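Local coordinates for protein negative regulator of ofd1 (Schizosaccharomyces pombe, PDB 3QTM) that is required for correct translation termination, directly inhibits ofd1 and stabilises the N-terminal transcription factor domain of sre1 in hypoxic gene control, at residues 178-183 with 218-223; 235-240 with 280-285. All blocks are in the same frame, centred on the assembly; numbering follows the deposited sequence.

The two contacts follow one another along an all-helical chain, contact 1 closing before contact 2 opens, with their centres about 14 Å apart. Contact 1 sets the loop 178-183 against the last part of helix 213-220 and the turn that follows, and the next helix, 229-254, carries segment 235-240 of contact 2. Trp218 and Val222 of contact 1 touch this helix directly: Trp218 CE2 lies 3.3 Å from Ala238 CB, and Val222 CG2 lies 3.7 Å from Ala235 CB. Ala235 and Ala238 pack on contact 1, Glu237 and Leu240 on helix 262-285, while Gln236 and Val239 touch both neighbouring helices. Side-chain packing thus links the loop to segment 280-285 by way of helix 229-254.

Contact 1: 178-183 with 218-223; sequences DALTPD and WLKSVV
Pro182 packs over Ser221 and Val222 in the tight part of the contact, where the loop 178-183 meets the last part of helix 213-220 and the turn that follows. Proline's compact ring fits beside both the hydroxyl and a valine: its CG lies 3.7 Å from Val222 CG1. The carbonyl of Pro182 approaches the Trp218 ring obliquely, O to CZ3 3.3 Å, while Tyr189 meets the same indole. Ser221 is small enough for its CB to come 3.4 Å from Leu180 O. Its OG, placed between the backbone N and the carbonyl carbon (chi1 76°), turns back to donate to Trp218 O at 2.7 Å, which satisfies a buried hydroxyl within its own turn. An alanine here would probably leave Trp218 O without this donor and open a small gap beside the proline ring. Packing is looser towards Lys220: the Leu180 side chain crosses that of Lys220 at about a right angle, CD2 3.9 Å from Lys220 CG, and the ammonium goes on to Thr174 O. In this looser, hydrated part one water bridges Ser221 O and, weakly, Leu180 O. Leu180 centres an inverse gamma turn, a tight bend in an interhelical loop of this TPR-like, all-helical fold.

Contact 2: 235-240 with 280-285; sequences AQEAVL and NVIYTL
Gln236 and Ile282 face each other where segments 235-240 and 280-285 of helices 229-254 and 262-285 run nearly antiparallel, the segment axes 9.9 Å apart at closest approach and at an angle of 154°. Apolar packing centres on Ile282. Its CG1, anti to the carbonyl carbon (chi1 -69°), lies 3.7 Å from Gln236 CB, and its CD1 reaches Leu240 CD2 at 3.7 Å, the Ile282 and Leu240 side chains crossing at about a right angle. The long CG1-CD1 arm of isoleucine suits this place, reaching both Gln236 and Leu240, one turn apart. Mixed contacts flank it. In Gln236 the bend at chi2 (-69°) puts CD 3.9 Å from Val281 CG1; NE2 touches the same methyl, while Gln236 CG comes within 4.3 Å of Leu285 CD1. Glu237 OE1 passes 3.8 Å from Ile282 CD1. The polar bonding is left to its other oxygen, OE2, which makes a salt bridge with Arg291, a residue that also touches Ile282. Gln236 thus packs with CB, CG and its amide group, and Glu237 with a carboxylate oxygen. No hydrogen bond ties the two segments, so the partly buried pair is probably held mainly by shape and van der Waals contact, while the Glu237 charge is met by Arg291.

Contact 1: 178-183 with 218-223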
loop_
_atom_site.group_PDB
_atom_site.type_symbol
_atom_site.label_atom_id
_atom_site.label_comp_id
_atom_site.label_asym_id
_atom_site.label_seq_id
_atom_site.Cartn_x
_atom_site.Cartn_y
_atom_site.Cartn_z
ATOM N N ASP A 178 -8.360 -13.941 -0.726
ATOM C CA ASP A 178 -7.739 -13.605 -2.007
ATOM C C ASP A 178 -8.063 -12.237 -2.608
ATOM O O ASP A 178 -7.561 -11.912 -3.673
ATOM C CB ASP A 178 -7.924 -14.723 -3.048
ATOM C CG ASP A 178 -9.374 -14.950 -3.424
ATOM O OD1 ASP A 178 -10.216 -14.055 -3.183
ATOM O OD2 ASP A 178 -9.667 -16.035 -3.971
ATOM N N ALA A 179 -8.890 -11.434 -1.942
ATOM C CA ALA A 179 -9.018 -10.032 -2.333
ATOM C C ALA A 179 -7.813 -9.245 -1.827
ATOM O O ALA A 179 -7.582 -8.120 -2.268
ATOM C CB ALA A 179 -10.298 -9.418 -1.787
ATOM N N LEU A 180 -7.065 -9.835 -0.886
ATOM C CA LEU A 180 -5.898 -9.180 -0.291
ATOM C C LEU A 180 -4.647 -9.443 -1.125
ATOM O O LEU A 180 -3.839 -10.302 -0.791
ATOM C CB LEU A 180 -5.676 -9.647 1.155
ATOM C CG LEU A 180 -4.667 -8.852 2.004
ATOM C CD1 LEU A 180 -5.256 -7.519 2.483
ATOM C CD2 LEU A 180 -4.166 -9.660 3.199
ATOM N N THR A 181 -4.490 -8.690 -2.204
ATOM C CA THR A 181 -3.342 -8.820 -3.095
ATOM C C THR A 181 -2.436 -7.604 -2.971
ATOM O O THR A 181 -2.867 -6.557 -2.463
ATOM C CB THR A 181 -3.803 -8.858 -4.553
ATOM O OG1 THR A 181 -4.460 -7.624 -4.860
ATOM C CG2 THR A 181 -4.782 -10.034 -4.799
ATOM N N PRO A 182 -1.186 -7.718 -3.464
ATOM C CA PRO A 182 -0.307 -6.543 -3.494
ATOM C C PRO A 182 -0.945 -5.351 -4.209
ATOM O O PRO A 182 -0.762 -4.205 -3.778
ATOM C CB PRO A 182 0.919 -7.050 -4.259
ATOM C CG PRO A 182 0.961 -8.504 -3.925
ATOM C CD PRO A 182 -0.479 -8.939 -3.894
ATOM N N ASP A 183 -1.695 -5.605 -5.274
ATOM C CA ASP A 183 -2.341 -4.508 -5.978
ATOM C C ASP A 183 -3.408 -3.835 -5.106
ATOM O O ASP A 183 -3.501 -2.613 -5.049
ATOM C CB ASP A 183 -2.986 -4.987 -7.270
ATOM C CG ASP A 183 -3.745 -3.882 -7.964
ATOM O OD1 ASP A 183 -3.076 -2.985 -8.528
ATOM O OD2 ASP A 183 -4.998 -3.901 -7.924
ATOM N N TRP A 218 1.230 -6.101 3.966
ATOM C CA TRP A 218 1.981 -6.409 2.753
ATOM C C TRP A 218 2.459 -7.850 2.818
ATOM O O TRP A 218 2.315 -8.603 1.860
ATOM C CB TRP A 218 3.167 -5.462 2.570
ATOM C CG TRP A 218 2.799 -4.099 2.046
ATOM C CD1 TRP A 218 2.849 -2.918 2.734
ATOM C CD2 TRP A 218 2.338 -3.775 0.727
ATOM N NE1 TRP A 218 2.445 -1.884 1.928
ATOM C CE2 TRP A 218 2.126 -2.378 0.692
ATOM C CE3 TRP A 218 2.088 -4.525 -0.429
ATOM C CZ2 TRP A 218 1.679 -1.715 -0.457
ATOM C CZ3 TRP A 218 1.634 -3.865 -1.570
ATOM C CH2 TRP A 218 1.442 -2.475 -1.575
ATOM N N LEU A 219 3.005 -8.238 3.965
ATOM C CA LEU A 219 3.507 -9.590 4.135
ATOM C C LEU A 219 2.400 -10.611 3.980
ATOM O O LEU A 219 2.582 -11.626 3.319
ATOM C CB LEU A 219 4.197 -9.760 5.498
ATOM C CG LEU A 219 5.533 -9.031 5.659
ATOM C CD1 LEU A 219 6.019 -9.049 7.113
ATOM C CD2 LEU A 219 6.574 -9.647 4.729
ATOM N N LYS A 220 1.242 -10.349 4.576
ATOM C CA LYS A 220 0.153 -11.312 4.477
ATOM C C LYS A 220 -0.331 -11.511 3.035
ATOM O O LYS A 220 -0.790 -12.594 2.672
ATOM C CB LYS A 220 -1.019 -10.939 5.388
ATOM C CG LYS A 220 -2.083 -12.043 5.460
ATOM C CD LYS A 220 -3.200 -11.742 6.456
ATOM C CE LYS A 220 -2.632 -11.216 7.764
ATOM N NZ LYS A 220 -3.380 -11.709 8.944
ATOM N N SER A 221 -0.226 -10.474 2.210
ATOM C CA SER A 221 -0.735 -10.564 0.842
ATOM C C SER A 221 0.046 -11.573 -0.007
ATOM O O SER A 221 -0.356 -11.898 -1.119
ATOM C CB SER A 221 -0.740 -9.190 0.161
ATOM O OG SER A 221 0.558 -8.800 -0.236
ATOM N N VAL A 222 1.158 -12.060 0.523
ATOM C CA VAL A 222 2.024 -12.958 -0.227
ATOM C C VAL A 222 2.619 -14.077 0.639
ATOM O O VAL A 222 3.650 -14.647 0.291
ATOM C CB VAL A 222 3.159 -12.176 -0.952
ATOM C CG1 VAL A 222 2.578 -11.185 -1.948
ATOM C CG2 VAL A 222 4.045 -11.450 0.051
ATOM N N VAL A 223 1.955 -14.398 1.750
ATOM C CA VAL A 223 2.399 -15.477 2.641
ATOM C C VAL A 223 2.491 -16.824 1.934
ATOM O O VAL A 223 3.511 -17.508 2.027
ATOM C CB VAL A 223 1.480 -15.656 3.881
ATOM C CG1 VAL A 223 1.639 -14.495 4.823
ATOM C CG2 VAL A 223 0.025 -15.829 3.468
HETATM O O HOH W 1 -1.998 -12.231 -2.965
#

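Contact 2: 235-240 with 280-285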
loop_
_atom_site.group_PDB
_atom_site.type_symbol
_atom_site.label_atom_id
_atom_site.label_comp_id
_atom_site.label_asym_id
_atom_site.label_seq_id
_atom_site.Cartn_x
_atom_site.Cartn_y
_atom_site.Cartn_z
ATOM N N ALA A 235 5.255 -6.669 -2.892
ATOM C CA ALA A 235 5.028 -6.636 -1.443
ATOM C C ALA A 235 6.318 -6.374 -0.642
ATOM O O ALA A 235 6.341 -5.537 0.262
ATOM C CB ALA A 235 4.378 -7.956 -0.987
ATOM N N GLN A 236 7.381 -7.103 -0.972
ATOM C CA GLN A 236 8.644 -6.975 -0.249
ATOM C C GLN A 236 9.280 -5.607 -0.491
ATOM O O GLN A 236 9.858 -5.025 0.421
ATOM C CB GLN A 236 9.616 -8.101 -0.612
ATOM C CG GLN A 236 9.195 -9.490 -0.137
ATOM C CD GLN A 236 9.244 -9.654 1.386
ATOM O OE1 GLN A 236 9.635 -8.743 2.123
ATOM N NE2 GLN A 236 8.841 -10.824 1.856
ATOM N N GLU A 237 9.153 -5.084 -1.712
ATOM C CA GLU A 237 9.594 -3.716 -2.001
ATOM C C GLU A 237 8.876 -2.681 -1.128
ATOM O O GLU A 237 9.490 -1.701 -0.677
ATOM C CB GLU A 237 9.395 -3.368 -3.479
ATOM C CG GLU A 237 10.227 -4.199 -4.447
ATOM C CD GLU A 237 11.600 -3.608 -4.696
ATOM O OE1 GLU A 237 12.150 -2.968 -3.772
ATOM O OE2 GLU A 237 12.130 -3.774 -5.819
ATOM N N ALA A 238 7.578 -2.881 -0.898
ATOM C CA ALA A 238 6.824 -1.960 -0.048
ATOM C C ALA A 238 7.270 -2.111 1.411
ATOM O O ALA A 238 7.333 -1.140 2.164
ATOM C CB ALA A 238 5.318 -2.197 -0.175
ATOM N N VAL A 239 7.567 -3.339 1.817
ATOM C CA VAL A 239 8.104 -3.555 3.158
ATOM C C VAL A 239 9.499 -2.925 3.301
ATOM O O VAL A 239 9.764 -2.212 4.259
ATOM C CB VAL A 239 8.146 -5.039 3.518
ATOM C CG1 VAL A 239 8.880 -5.243 4.843
ATOM C CG2 VAL A 239 6.728 -5.591 3.572
ATOM N N LEU A 240 10.379 -3.171 2.336
ATOM C CA LEU A 240 11.690 -2.538 2.358
ATOM C C LEU A 240 11.570 -1.009 2.493
ATOM O O LEU A 240 12.277 -0.389 3.298
ATOM C CB LEU A 240 12.495 -2.910 1.111
ATOM C CG LEU A 240 13.864 -2.237 0.975
ATOM C CD1 LEU A 240 14.739 -2.564 2.174
ATOM C CD2 LEU A 240 14.541 -2.666 -0.312
ATOM N N ASN A 280 17.738 -8.757 1.129
ATOM C CA ASN A 280 18.204 -10.105 0.802
ATOM C C ASN A 280 17.099 -11.007 0.251
ATOM O O ASN A 280 17.327 -11.792 -0.672
ATOM C CB ASN A 280 18.904 -10.771 2.005
ATOM C CG ASN A 280 20.380 -10.407 2.090
ATOM O OD1 ASN A 280 20.844 -9.885 3.102
ATOM N ND2 ASN A 280 21.117 -10.659 1.012
ATOM N N VAL A 281 15.901 -10.901 0.821
ATOM C CA VAL A 281 14.765 -11.648 0.299
ATOM C C VAL A 281 14.493 -11.199 -1.142
ATOM O O VAL A 281 14.278 -12.020 -2.024
ATOM C CB VAL A 281 13.507 -11.422 1.152
ATOM C CG1 VAL A 281 12.267 -11.937 0.421
ATOM C CG2 VAL A 281 13.667 -12.077 2.553
ATOM N N ILE A 282 14.522 -9.888 -1.369
ATOM C CA ILE A 282 14.299 -9.328 -2.693
ATOM C C ILE A 282 15.369 -9.796 -3.679
ATOM O O ILE A 282 15.059 -10.168 -4.815
ATOM C CB ILE A 282 14.239 -7.788 -2.640
ATOM C CG1 ILE A 282 12.970 -7.333 -1.904
ATOM C CG2 ILE A 282 14.286 -7.179 -4.038
ATOM C CD1 ILE A 282 13.009 -5.883 -1.438
ATOM N N TYR A 283 16.624 -9.794 -3.239
ATOM C CA TYR A 283 17.734 -10.177 -4.109
ATOM C C TYR A 283 17.648 -11.650 -4.483
ATOM O O TYR A 283 18.029 -12.038 -5.582
ATOM C CB TYR A 283 19.078 -9.856 -3.444
ATOM C CG TYR A 283 20.279 -9.871 -4.372
ATOM C CD1 TYR A 283 20.317 -9.067 -5.511
ATOM C CD2 TYR A 283 21.388 -10.665 -4.095
ATOM C CE1 TYR A 283 21.413 -9.056 -6.344
ATOM C CE2 TYR A 283 22.494 -10.662 -4.931
ATOM C CZ TYR A 283 22.500 -9.854 -6.055
ATOM O OH TYR A 283 23.590 -9.842 -6.893
ATOM N N THR A 284 17.130 -12.468 -3.575
ATOM C CA THR A 284 16.915 -13.882 -3.876
ATOM C C THR A 284 15.762 -14.094 -4.857
ATOM O O THR A 284 15.715 -15.095 -5.579
ATOM C CB THR A 284 16.611 -14.690 -2.610
ATOM O OG1 THR A 284 17.695 -14.558 -1.682
ATOM C CG2 THR A 284 16.415 -16.160 -2.960
ATOM N N LEU A 285 14.822 -13.156 -4.873
ATOM C CA LEU A 285 13.644 -13.272 -5.735
ATOM C C LEU A 285 13.940 -12.789 -7.152
ATOM O O LEU A 285 13.601 -13.449 -8.133
ATOM C CB LEU A 285 12.471 -12.482 -5.147
ATOM C CG LEU A 285 11.898 -13.045 -3.850
ATOM C CD1 LEU A 285 10.959 -12.035 -3.171
ATOM C CD2 LEU A 285 11.191 -14.374 -4.129
#